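Local coordinates for 2-keto acid:ferredoxin oxidoreductase subunit alpha (Pyrococcus furiosus, PDB 1YD7), which probably forms, with three partner subunits, an enzyme that oxidises 2-oxoglutarate to succinyl-CoA and passes the electrons to ferredoxin, at residues 30-35 with 166-171; 38-43 with 78-83; 89-94 with 115-120; 151-156 with 177-182; 170-175 with 204-209. All coordinates share one frame; numbering follows the deposited sequence.

Interaction 1. Residues 30-35 with 166-171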
# COMPACT_ATOMS: atom_id res chain seq x y z
N ALA A 30 1.56 -5.90 1.21
CA ALA A 30 0.18 -6.37 1.07
C ALA A 30 -0.51 -6.77 2.39
O ALA A 30 -1.65 -6.39 2.65
CB ALA A 30 0.14 -7.55 0.10
N ARG A 31 0.17 -7.56 3.21
CA ARG A 31 -0.38 -7.95 4.49
C ARG A 31 -0.62 -6.76 5.42
O ARG A 31 -1.64 -6.72 6.12
CB ARG A 31 0.53 -8.95 5.19
CG ARG A 31 0.58 -10.27 4.51
CD ARG A 31 1.23 -11.36 5.39
NE ARG A 31 1.52 -12.57 4.60
CZ ARG A 31 1.82 -13.76 5.11
NH1 ARG A 31 1.83 -13.99 6.42
NH2 ARG A 31 2.09 -14.77 4.29
N ALA A 32 0.34 -5.85 5.46
CA ALA A 32 0.22 -4.62 6.25
C ALA A 32 -0.95 -3.75 5.79
O ALA A 32 -1.73 -3.26 6.61
CB ALA A 32 1.52 -3.83 6.18
N ALA A 33 -1.05 -3.55 4.48
CA ALA A 33 -2.10 -2.73 3.89
C ALA A 33 -3.46 -3.27 4.30
O ALA A 33 -4.28 -2.54 4.84
CB ALA A 33 -1.94 -2.67 2.39
N ILE A 34 -3.65 -4.58 4.14
CA ILE A 34 -4.88 -5.24 4.53
C ILE A 34 -5.16 -5.22 6.02
O ILE A 34 -6.31 -5.00 6.44
CB ILE A 34 -4.89 -6.68 3.98
CG1 ILE A 34 -5.08 -6.60 2.46
CG2 ILE A 34 -5.96 -7.49 4.63
CD1 ILE A 34 -5.08 -7.89 1.76
N LEU A 35 -4.14 -5.47 6.83
CA LEU A 35 -4.33 -5.39 8.28
C LEU A 35 -4.66 -3.95 8.69
O LEU A 35 -5.37 -3.75 9.68
CB LEU A 35 -3.09 -5.90 9.06
CG LEU A 35 -2.95 -7.43 9.15
CD1 LEU A 35 -1.48 -7.81 9.39
CD2 LEU A 35 -3.85 -8.03 10.24
N PHE A 166 6.39 0.33 7.96
CA PHE A 166 6.24 1.56 7.26
C PHE A 166 4.92 1.60 6.46
O PHE A 166 4.38 2.69 6.22
CB PHE A 166 7.41 1.84 6.32
CG PHE A 166 8.73 2.19 7.01
CD1 PHE A 166 8.99 1.86 8.33
CD2 PHE A 166 9.73 2.79 6.29
CE1 PHE A 166 10.23 2.17 8.90
CE2 PHE A 166 10.96 3.09 6.86
CZ PHE A 166 11.19 2.78 8.18
N THR A 167 4.43 0.43 6.02
CA THR A 167 3.16 0.38 5.30
C THR A 167 2.00 0.73 6.27
O THR A 167 1.16 1.56 5.95
CB THR A 167 2.95 -0.97 4.55
OG1 THR A 167 3.89 -1.04 3.46
CG2 THR A 167 1.54 -1.07 3.98
N ILE A 168 2.00 0.13 7.46
CA ILE A 168 1.04 0.48 8.49
C ILE A 168 1.14 1.96 8.88
O ILE A 168 0.11 2.64 9.02
CB ILE A 168 1.17 -0.43 9.71
CG1 ILE A 168 0.60 -1.81 9.37
CG2 ILE A 168 0.41 0.15 10.91
CD1 ILE A 168 0.98 -2.84 10.34
N ARG A 169 2.36 2.45 9.05
CA ARG A 169 2.57 3.83 9.40
C ARG A 169 2.06 4.74 8.28
O ARG A 169 1.52 5.80 8.58
CB ARG A 169 4.03 4.09 9.76
CG ARG A 169 4.35 5.55 10.11
CD ARG A 169 5.44 5.69 11.20
NE ARG A 169 6.67 4.92 10.92
CZ ARG A 169 7.12 3.89 11.64
NH1 ARG A 169 8.25 3.30 11.27
NH2 ARG A 169 6.47 3.41 12.71
N ALA A 170 2.21 4.34 7.01
CA ALA A 170 1.78 5.18 5.90
C ALA A 170 0.26 5.35 5.88
O ALA A 170 -0.21 6.42 5.58
CB ALA A 170 2.26 4.63 4.59
N PHE A 171 -0.50 4.28 6.16
CA PHE A 171 -1.94 4.39 6.25
C PHE A 171 -2.30 5.28 7.44
O PHE A 171 -3.12 6.20 7.29
CB PHE A 171 -2.63 3.02 6.34
CG PHE A 171 -2.76 2.34 5.02
CD1 PHE A 171 -1.85 1.35 4.62
CD2 PHE A 171 -3.76 2.70 4.15
CE1 PHE A 171 -1.93 0.77 3.38
CE2 PHE A 171 -3.87 2.10 2.91
CZ PHE A 171 -2.95 1.12 2.52

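Interaction 2. Residues 38-43 with 78-83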
# COMPACT_ATOMS: atom_id res chain seq x y z
N CYS A 38 -7.04 -1.30 4.40
CA CYS A 38 -7.16 -1.04 2.97
C CYS A 38 -8.12 -2.06 2.34
O CYS A 38 -7.95 -3.28 2.49
CB CYS A 38 -5.82 -1.14 2.28
SG CYS A 38 -5.84 -0.77 0.54
N ARG A 39 -9.13 -1.54 1.64
CA ARG A 39 -10.09 -2.35 0.91
C ARG A 39 -10.24 -1.92 -0.53
O ARG A 39 -11.03 -2.47 -1.24
CB ARG A 39 -11.44 -2.34 1.62
CG ARG A 39 -11.39 -3.01 2.98
CD ARG A 39 -10.95 -4.49 2.87
NE ARG A 39 -10.92 -5.19 4.16
CZ ARG A 39 -9.89 -5.22 5.02
NH1 ARG A 39 -8.75 -4.61 4.76
NH2 ARG A 39 -10.00 -5.89 6.14
N PHE A 40 -9.40 -1.00 -0.98
CA PHE A 40 -9.42 -0.64 -2.35
C PHE A 40 -8.02 -0.50 -2.88
O PHE A 40 -7.22 0.26 -2.31
CB PHE A 40 -10.16 0.71 -2.54
CG PHE A 40 -10.28 1.10 -3.95
CD1 PHE A 40 -11.42 0.75 -4.68
CD2 PHE A 40 -9.25 1.74 -4.60
CE1 PHE A 40 -11.52 1.08 -6.04
CE2 PHE A 40 -9.33 2.05 -5.96
CZ PHE A 40 -10.47 1.74 -6.67
N TYR A 41 -7.73 -1.17 -4.00
CA TYR A 41 -6.41 -1.12 -4.63
C TYR A 41 -6.59 -0.96 -6.13
O TYR A 41 -7.37 -1.69 -6.76
CB TYR A 41 -5.60 -2.41 -4.31
CG TYR A 41 -4.22 -2.48 -4.96
CD1 TYR A 41 -3.08 -2.10 -4.26
CD2 TYR A 41 -4.05 -2.92 -6.24
CE1 TYR A 41 -1.81 -2.15 -4.84
CE2 TYR A 41 -2.80 -2.96 -6.84
CZ TYR A 41 -1.69 -2.58 -6.12
OH TYR A 41 -0.44 -2.65 -6.70
N ALA A 42 -5.88 -0.02 -6.73
CA ALA A 42 -5.92 0.15 -8.17
C ALA A 42 -4.50 0.16 -8.71
O ALA A 42 -3.60 0.84 -8.17
CB ALA A 42 -6.66 1.43 -8.55
N GLY A 43 -4.28 -0.62 -9.77
CA GLY A 43 -2.97 -0.72 -10.37
C GLY A 43 -2.99 -1.68 -11.54
O GLY A 43 -4.05 -2.17 -11.92
N ALA A 78 -6.32 8.30 -10.02
CA ALA A 78 -7.62 8.98 -10.02
C ALA A 78 -8.68 8.08 -9.40
O ALA A 78 -9.48 8.53 -8.57
CB ALA A 78 -8.01 9.42 -11.44
N ALA A 79 -8.60 6.78 -9.70
CA ALA A 79 -9.52 5.80 -9.14
C ALA A 79 -9.38 5.63 -7.65
O ALA A 79 -10.40 5.49 -6.95
CB ALA A 79 -9.33 4.47 -9.83
N ALA A 80 -8.14 5.59 -7.16
CA ALA A 80 -7.90 5.51 -5.72
C ALA A 80 -8.38 6.79 -4.99
O ALA A 80 -8.92 6.72 -3.89
CB ALA A 80 -6.41 5.25 -5.44
N ILE A 81 -8.20 7.95 -5.63
CA ILE A 81 -8.73 9.24 -5.11
C ILE A 81 -10.27 9.23 -4.96
O ILE A 81 -10.79 9.59 -3.89
CB ILE A 81 -8.25 10.46 -5.99
CG1 ILE A 81 -6.73 10.66 -5.85
CG2 ILE A 81 -8.96 11.79 -5.59
CD1 ILE A 81 -6.13 11.60 -6.92
N GLY A 82 -10.98 8.78 -5.99
CA GLY A 82 -12.46 8.70 -5.95
C GLY A 82 -12.97 7.72 -4.90
O GLY A 82 -13.90 8.03 -4.15
N ALA A 83 -12.35 6.55 -4.84
CA ALA A 83 -12.66 5.59 -3.79
C ALA A 83 -12.47 6.18 -2.42
O ALA A 83 -13.29 5.94 -1.54
CB ALA A 83 -11.78 4.32 -3.95

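Interaction 3. Residues 89-94 with 115-120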
# COMPACT_ATOMS: atom_id res chain seq x y z
N LYS A 89 -10.39 3.16 2.48
CA LYS A 89 -8.91 3.26 2.60
C LYS A 89 -8.32 2.70 1.32
O LYS A 89 -8.51 1.52 1.02
CB LYS A 89 -8.39 2.48 3.78
CG LYS A 89 -8.64 3.12 5.11
CD LYS A 89 -7.67 2.50 6.16
CE LYS A 89 -7.96 3.00 7.53
NZ LYS A 89 -6.98 2.53 8.49
N ALA A 90 -7.62 3.54 0.57
CA ALA A 90 -7.26 3.25 -0.81
C ALA A 90 -5.77 3.36 -1.02
O ALA A 90 -5.09 4.13 -0.31
CB ALA A 90 -7.95 4.23 -1.77
N MSE A 91 -5.28 2.56 -1.97
CA MSE A 91 -3.89 2.60 -2.39
C MSE A 91 -3.75 2.31 -3.88
O MSE A 91 -4.65 1.75 -4.51
CB MSE A 91 -3.00 1.69 -1.52
CG MSE A 91 -2.79 0.27 -1.97
SE MSE A 91 -1.30 -0.76 -1.02
CE MSE A 91 -0.12 0.49 -0.43
N THR A 92 -2.65 2.75 -4.45
CA THR A 92 -2.25 2.39 -5.79
C THR A 92 -0.74 2.14 -5.77
O THR A 92 -0.08 2.53 -4.81
CB THR A 92 -2.65 3.48 -6.84
OG1 THR A 92 -2.16 3.10 -8.14
CG2 THR A 92 -2.10 4.87 -6.46
N ALA A 93 -0.23 1.49 -6.80
CA ALA A 93 1.19 1.14 -6.93
C ALA A 93 1.70 1.42 -8.32
O ALA A 93 1.09 1.03 -9.29
CB ALA A 93 1.43 -0.31 -6.57
N THR A 94 2.84 2.10 -8.41
CA THR A 94 3.45 2.43 -9.70
C THR A 94 4.95 2.17 -9.66
O THR A 94 5.52 1.89 -8.60
CB THR A 94 3.14 3.88 -10.14
OG1 THR A 94 3.74 4.12 -11.41
CG2 THR A 94 3.63 4.92 -9.11
N PRO A 115 -6.89 11.37 1.84
CA PRO A 115 -6.09 10.25 2.32
C PRO A 115 -5.93 9.12 1.28
O PRO A 115 -6.93 8.53 0.83
CB PRO A 115 -6.86 9.73 3.55
CG PRO A 115 -8.00 10.67 3.78
CD PRO A 115 -8.17 11.49 2.56
N VAL A 116 -4.68 8.85 0.91
CA VAL A 116 -4.33 7.76 -0.00
C VAL A 116 -2.87 7.34 0.19
O VAL A 116 -2.05 8.18 0.51
CB VAL A 116 -4.61 8.13 -1.47
CG1 VAL A 116 -3.82 9.38 -1.91
CG2 VAL A 116 -4.35 6.94 -2.42
N VAL A 117 -2.57 6.05 0.03
CA VAL A 117 -1.17 5.51 0.02
C VAL A 117 -0.74 5.17 -1.39
O VAL A 117 -1.43 4.44 -2.09
CB VAL A 117 -1.07 4.28 0.93
CG1 VAL A 117 0.31 3.63 0.91
CG2 VAL A 117 -1.42 4.70 2.33
N ILE A 118 0.36 5.75 -1.84
CA ILE A 118 0.93 5.44 -3.15
C ILE A 118 2.27 4.73 -2.97
O ILE A 118 3.23 5.31 -2.44
CB ILE A 118 1.17 6.69 -4.02
CG1 ILE A 118 -0.15 7.42 -4.36
CG2 ILE A 118 1.91 6.29 -5.30
CD1 ILE A 118 -0.48 8.57 -3.43
N VAL A 119 2.33 3.47 -3.43
CA VAL A 119 3.58 2.71 -3.47
C VAL A 119 4.27 3.04 -4.76
O VAL A 119 3.72 2.84 -5.83
CB VAL A 119 3.36 1.19 -3.35
CG1 VAL A 119 4.72 0.43 -3.30
CG2 VAL A 119 2.57 0.88 -2.13
N ASP A 120 5.45 3.63 -4.65
CA ASP A 120 6.30 3.90 -5.79
C ASP A 120 7.45 2.89 -5.76
O ASP A 120 8.25 2.89 -4.82
CB ASP A 120 6.83 5.33 -5.68
CG ASP A 120 7.74 5.74 -6.83
OD1 ASP A 120 7.72 5.13 -7.93
OD2 ASP A 120 8.50 6.71 -6.62
O HOH W 1 -7.14 6.11 1.66

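Interaction 4. Residues 151-156 with 177-182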
# COMPACT_ATOMS: atom_id res chain seq x y z
N SER A 151 6.79 18.59 -0.89
CA SER A 151 6.45 18.53 0.53
C SER A 151 5.40 17.45 0.75
O SER A 151 4.31 17.69 1.27
CB SER A 151 6.00 19.90 1.07
OG SER A 151 7.11 20.78 1.18
N LEU A 152 5.76 16.25 0.33
CA LEU A 152 5.00 15.05 0.61
C LEU A 152 5.65 14.28 1.75
O LEU A 152 6.87 14.35 1.97
CB LEU A 152 4.94 14.16 -0.64
CG LEU A 152 4.23 14.80 -1.83
CD1 LEU A 152 4.63 14.13 -3.12
CD2 LEU A 152 2.71 14.74 -1.64
N ILE A 153 4.81 13.58 2.50
CA ILE A 153 5.26 12.62 3.47
C ILE A 153 5.69 11.36 2.68
O ILE A 153 4.95 10.87 1.83
CB ILE A 153 4.16 12.26 4.48
CG1 ILE A 153 3.67 13.51 5.23
CG2 ILE A 153 4.67 11.21 5.43
CD1 ILE A 153 2.37 13.31 6.04
N VAL A 154 6.91 10.89 2.95
CA VAL A 154 7.51 9.77 2.23
C VAL A 154 8.19 8.83 3.21
O VAL A 154 8.98 9.28 4.02
CB VAL A 154 8.55 10.25 1.21
CG1 VAL A 154 9.12 9.05 0.40
CG2 VAL A 154 7.94 11.26 0.27
N LEU A 155 7.88 7.54 3.14
CA LEU A 155 8.57 6.50 3.91
C LEU A 155 9.28 5.57 2.92
O LEU A 155 8.70 5.16 1.89
CB LEU A 155 7.60 5.68 4.75
CG LEU A 155 6.80 6.37 5.87
CD1 LEU A 155 5.59 7.04 5.30
CD2 LEU A 155 6.36 5.37 6.94
N SER A 156 10.53 5.23 3.25
CA SER A 156 11.42 4.44 2.39
C SER A 156 11.98 3.24 3.15
O SER A 156 13.02 3.38 3.79
CB SER A 156 12.60 5.30 1.94
OG SER A 156 12.25 6.08 0.82
N TYR A 177 -3.36 12.88 8.81
CA TYR A 177 -3.17 14.20 8.23
C TYR A 177 -4.01 14.45 7.00
O TYR A 177 -3.87 15.49 6.38
CB TYR A 177 -1.69 14.43 7.95
CG TYR A 177 -0.85 14.41 9.21
CD1 TYR A 177 -0.97 15.44 10.15
CD2 TYR A 177 0.06 13.37 9.47
CE1 TYR A 177 -0.19 15.43 11.35
CE2 TYR A 177 0.84 13.35 10.64
CZ TYR A 177 0.70 14.39 11.57
OH TYR A 177 1.45 14.40 12.71
N ARG A 178 -4.90 13.49 6.67
CA ARG A 178 -5.81 13.56 5.51
C ARG A 178 -5.08 13.93 4.24
O ARG A 178 -5.38 14.93 3.59
CB ARG A 178 -7.00 14.49 5.79
CG ARG A 178 -7.94 13.92 6.86
CD ARG A 178 -8.99 14.94 7.31
N THR A 179 -4.16 13.07 3.85
CA THR A 179 -3.21 13.48 2.83
C THR A 179 -2.59 12.26 2.14
O THR A 179 -2.59 11.17 2.69
CB THR A 179 -2.16 14.40 3.49
OG1 THR A 179 -1.51 15.19 2.50
CG2 THR A 179 -1.12 13.59 4.28
N PRO A 180 -2.08 12.44 0.92
CA PRO A 180 -1.32 11.36 0.29
C PRO A 180 -0.01 11.04 1.04
O PRO A 180 0.70 11.96 1.47
CB PRO A 180 -1.00 11.90 -1.10
CG PRO A 180 -1.79 13.17 -1.27
CD PRO A 180 -2.18 13.64 0.07
N VAL A 181 0.28 9.75 1.24
CA VAL A 181 1.57 9.31 1.75
C VAL A 181 2.23 8.33 0.77
O VAL A 181 1.59 7.43 0.24
CB VAL A 181 1.45 8.71 3.15
CG1 VAL A 181 2.82 8.29 3.71
CG2 VAL A 181 0.81 9.72 4.08
N ILE A 182 3.52 8.57 0.50
CA ILE A 182 4.28 7.81 -0.47
C ILE A 182 5.09 6.75 0.24
O ILE A 182 5.88 7.06 1.12
CB ILE A 182 5.24 8.74 -1.26
CG1 ILE A 182 4.49 9.96 -1.77
CG2 ILE A 182 5.93 7.98 -2.45
CD1 ILE A 182 3.36 9.66 -2.65
O HOH W 2 2.10 14.25 2.04

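Interaction 5. Residues 170-175 with 204-209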
# COMPACT_ATOMS: atom_id res chain seq x y z
N ALA A 170 2.21 4.34 7.01
CA ALA A 170 1.78 5.18 5.90
C ALA A 170 0.26 5.35 5.88
O ALA A 170 -0.21 6.42 5.58
CB ALA A 170 2.26 4.63 4.59
N PHE A 171 -0.50 4.28 6.16
CA PHE A 171 -1.94 4.39 6.25
C PHE A 171 -2.30 5.28 7.44
O PHE A 171 -3.12 6.20 7.29
CB PHE A 171 -2.63 3.02 6.34
CG PHE A 171 -2.76 2.34 5.02
CD1 PHE A 171 -1.85 1.35 4.62
CD2 PHE A 171 -3.76 2.70 4.15
CE1 PHE A 171 -1.93 0.77 3.38
CE2 PHE A 171 -3.87 2.10 2.91
CZ PHE A 171 -2.95 1.12 2.52
N ASN A 172 -1.67 5.05 8.59
CA ASN A 172 -1.94 5.88 9.77
C ASN A 172 -1.67 7.34 9.53
O ASN A 172 -2.47 8.15 9.94
CB ASN A 172 -1.19 5.41 11.02
CG ASN A 172 -1.77 4.17 11.56
OD1 ASN A 172 -2.86 3.81 11.17
ND2 ASN A 172 -1.03 3.48 12.46
N LEU A 173 -0.60 7.68 8.81
CA LEU A 173 -0.29 9.09 8.51
C LEU A 173 -1.28 9.70 7.52
O LEU A 173 -1.57 10.88 7.62
CB LEU A 173 1.15 9.29 7.96
CG LEU A 173 2.29 8.92 8.95
CD1 LEU A 173 3.65 8.80 8.22
CD2 LEU A 173 2.39 9.90 10.13
N SER A 174 -1.70 8.94 6.50
CA SER A 174 -2.59 9.51 5.48
C SER A 174 -3.96 9.79 6.13
O SER A 174 -4.56 10.79 5.87
CB SER A 174 -2.73 8.64 4.22
OG SER A 174 -3.42 7.45 4.49
N GLU A 175 -4.41 8.91 6.99
CA GLU A 175 -5.62 9.15 7.76
C GLU A 175 -5.50 10.31 8.78
O GLU A 175 -6.34 11.21 8.78
CB GLU A 175 -6.07 7.89 8.46
CG GLU A 175 -6.35 6.72 7.53
CD GLU A 175 -7.63 6.87 6.73
OE1 GLU A 175 -8.60 7.34 7.32
OE2 GLU A 175 -7.66 6.55 5.52
N ILE A 204 -2.32 -4.04 16.72
CA ILE A 204 -1.92 -2.92 15.85
C ILE A 204 -2.77 -1.66 16.07
O ILE A 204 -4.01 -1.71 15.99
CB ILE A 204 -1.99 -3.31 14.34
CG1 ILE A 204 -1.37 -4.69 14.12
CG2 ILE A 204 -1.28 -2.27 13.48
CD1 ILE A 204 -1.50 -5.23 12.71
N GLU A 205 -2.08 -0.55 16.31
CA GLU A 205 -2.70 0.77 16.40
C GLU A 205 -3.03 1.29 15.00
O GLU A 205 -2.13 1.61 14.22
CB GLU A 205 -1.77 1.76 17.13
CG GLU A 205 -2.49 2.96 17.83
CD GLU A 205 -2.11 4.36 17.31
OE1 GLU A 205 -1.19 4.51 16.47
OE2 GLU A 205 -2.75 5.35 17.76
N ILE A 206 -4.33 1.38 14.70
CA ILE A 206 -4.83 1.98 13.46
C ILE A 206 -5.49 3.34 13.74
O ILE A 206 -6.36 3.44 14.59
CB ILE A 206 -5.84 1.04 12.76
CG1 ILE A 206 -5.22 -0.33 12.46
CG2 ILE A 206 -6.35 1.66 11.49
CD1 ILE A 206 -3.92 -0.27 11.73
N ILE A 207 -5.05 4.38 13.03
CA ILE A 207 -5.75 5.66 13.02
C ILE A 207 -6.70 5.74 11.81
O ILE A 207 -6.32 5.42 10.68
CB ILE A 207 -4.78 6.84 12.92
CG1 ILE A 207 -3.76 6.82 14.06
CG2 ILE A 207 -5.55 8.19 12.94
CD1 ILE A 207 -2.73 7.93 13.96
N ASN A 208 -7.94 6.18 12.05
CA ASN A 208 -8.92 6.43 10.99
C ASN A 208 -9.24 7.92 10.84
O ASN A 208 -9.19 8.66 11.81
CB ASN A 208 -10.16 5.59 11.24
CG ASN A 208 -9.89 4.11 11.08
OD1 ASN A 208 -9.35 3.67 10.05
ND2 ASN A 208 -10.24 3.33 12.10
N ARG A 209 -9.48 8.36 9.62
CA ARG A 209 -9.69 9.80 9.33
C ARG A 209 -10.83 10.42 10.18
O ARG A 209 -11.83 9.74 10.49
CB ARG A 209 -10.00 10.03 7.85
CG ARG A 209 -11.36 9.36 7.44
CD ARG A 209 -11.50 9.34 5.92
NE ARG A 209 -10.63 8.33 5.33
CZ ARG A 209 -10.66 7.94 4.07
NH1 ARG A 209 -11.54 8.46 3.23
NH2 ARG A 209 -9.81 7.00 3.65
O HOH W 3 -4.75 3.81 8.83

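Interaction 1. Residues 30-35 with 166-171
The methyl of Ala32 sits against the methyl branch of Thr167, CB to CG2 3.5 Å, and also touches the flank of Ile168, whose CG1 is 3.9 Å from the same CB. Thr167 presents carbon because CG2 is anti to its backbone N, while OG1, beside that N, bonds back to the carbonyl of Ala163 one turn earlier. CG2 also lies 3.6 Å from the backbone N of Ala33. One turn on, the Phe171 ring meets Ala33 obliquely through CE1, 3.5 Å from Ala33 CA and 3.6 Å from Ala33 CB. Thr167 CG2 lies at the edge of that ring, in its plane.

Segments 30-35 and 166-171, on helices 25-36 and 160-177, run roughly parallel, 34° apart, axes 8.3 Å at closest. Small residues on the 30-35 side permit this approach, and both helices pack on the same side of the parallel sheet: Ala170 and Thr167 touch strand 180-185, while Phe164 of the second helix extends the contact to Ala32 and Leu35. The touching residues are all buried and meet mostly through carbon, with the one hydroxyl satisfied inside its own helix, so shape and exclusion of water, rather than polar pairing, hold the helices together.

Interaction 2. Residues 38-43 with 78-83
Phe40 lays one face of its ring on the methyl of Ala83. Ala83 CB stands 3.5 Å from the ring centroid, 9° off the normal, a CH-pi contact over the middle of the ring in which CG is the closest ring atom. CG is anti to the backbone N (chi1 -177°), which starts the side chain outward from the strand toward the helix. Its far end meets the preceding turn: CE2 lies 3.7 Å from the carbonyl O of Ala79 and 3.8 Å from Ala80 CA, both approached obliquely, and CZ is 4.3 Å from Ala79 CB. Strand 40-43 and the 78-83 part of helix 73-85 run nearly antiparallel, 164° apart, axes 8.0 Å at closest, as expected where a helix packs on a sheet of parallel strands in an alpha/beta fold. Strand 40-43 is an inner strand of that sheet, between 66-69 and 90-95, and the Phe40 side chain also touches Val66, Ile68 and Ala90 on these neighbours. An alanine in place of Phe40 would probably leave Ala83 CB without the ring beneath it and open a gap between strand and helix. Two residues along, Ala42 points to the same side, and its CB meets Ala79 CB at 4.2 Å, so Ala79 is touched by both side chains from the strand. Tyr41, between them, points away from helix 73-85 and packs instead on Ile52, Phe53 and Met56 of helix 52-59.

Interaction 3. Residues 89-94 with 115-120
Met91, a selenomethionine, reaches across to Val117 and Val119 on the neighbouring strand. Its CB lies 3.2 Å from the carbonyl O of Val117 and 4.1 Å from Val117 CB. CG turns to the ring of Tyr41 on the other flanking strand, and SE lies beside the methyl of Ala33 on helix 25-36. A bend at chi3 (-26°) brings CE back over the valines, where it is 3.4 Å from Val117 CG1 and 3.2 Å from Val119 CG2; both pairs are tighter than usual, and the exact placing of the tip is therefore doubtful. Ala93 follows on the same face, CB to CB 4.0 Å from Val119.

On the other face Thr92 and Ile118 run alongside each other in the same direction, with CG2 of Thr92 3.8 Å from CG1 of Ile118. The Thr92 hydroxyl is engaged with the carbonyl of Ala42.

Four backbone bonds join the strands, Val117 N to Ala90 O, Thr92 N to Val117 O, Val119 N to Thr92 O and Thr94 N to Val119 O, the last 2.8 Å long. Before the first, a water accepts from Ala90 N and donates to Pro115 O. Parallel bridges in step, buried and with helices on both faces, are the core of the alpha/beta sheet of thiamine-diphosphate-binding folds, the family to which this region belongs.

Interaction 4. Residues 151-156 with 177-182
Leu152 makes the first contact, a loose one, with CB 4.4 Å from Ile182 CG1; its side chain also touches Ile106. Ile153 is the main apolar group of its strand. Its CG1 is anti to the carbonyl carbon (chi1 -59°), and CD1 beyond it reaches CG2 of Thr179 at 3.9 Å and approaches CD2 of Tyr177 obliquely. The other branch, CG2, meets CG1 of Val181. The backbone of Ile153 is tied at both ends: a water accepts from its N and donates to Pro180 O, and its carbonyl O receives Ile182 N at 3.0 Å in an almost straight bond (174° at the hydrogen).

Val154 turns to the opposite face of the sheet, where CG2 lies 4.0 Å from Ile182 CB, and its CA makes a CA-H...O contact with Ile182 O. Leu155 N donates to the same Ile182 O at 2.9 Å, and its CD1 reaches Val181 CG1 at 3.4 Å, tighter than usual. Leu155 also packs on Phe166 and Arg169 of helix 160-177.

Strand 153-155, that helix and strand 180-185 form a beta-alpha-beta unit, with the two strands parallel and 153-155 outermost in the sheet within this chain. Two direct backbone bonds and a water bridge set the register here, and the pairing continues from Leu155 to Leu184, while branched aliphatic side chains meet on both faces; the pairing is thus polar along the backbone and apolar above and below it.

Interaction 5. Residues 170-175 with 204-209
Glu175 and Arg209 form the ionic part of the contact. Arg209 grips the carboxylate side-on with two nitrogens, NE to OE1 at 3.0 Å and NH2 to OE2 at 2.9 Å, the two flat groups being nearly coplanar, 25° apart. OE1 also takes Arg209 N at 2.7 Å on its anti lone pair, so this oxygen holds both backbone and side chain of one residue. A glutamine in place of Glu175 removes the negative charge and would probably leave the Arg209 guanidinium without its ionic partner on the helix.

The neutral hydrogen bonds gather at Asn172, whose amide works both ways: OD1 accepts Ile207 N at 2.9 Å, the donor standing well above the carbonyl plane, and ND2 donates to Glu205 O at 2.8 Å. A water donates to both Asn172 OD1 and Ile207 O.

Carbon contacts are looser: Ile207 packs its CD1 beside Asn172 CB at 4.2 Å.

Arg209 NH1 bonds the carbonyl of Ser84 at the end of helix 73-85, and NH2 also bonds that of Ala88 just after it. Asn172 and Glu175 bind main-chain groups of the segment, and Glu175 its Arg209 side chain too, so hydrogen bonds and a salt bridge are the main ties between this irregular segment and the helix.

How the interactions relate
Interactions 2, 3 and 4 belong to one parallel sheet. Strand 90-95 of interaction 3 neighbours strand 40-43 of interaction 2, with Phe40 O 3.0 Å from Met91 N, and strand 116-121 neighbours strand 180-185 of interaction 4, with Val116 O 2.9 Å from Val181 N. Interaction 1 joins two helices packed on this sheet, its centre about 10 Å from that of interaction 3; Phe171 CD2 reaches Val117 CG2 at 3.6 Å. Interaction 5 uses the same helix 160-177 and lies about 9 Å from interaction 1, centre to centre. All five fall within the family region associated with thiamine diphosphate binding.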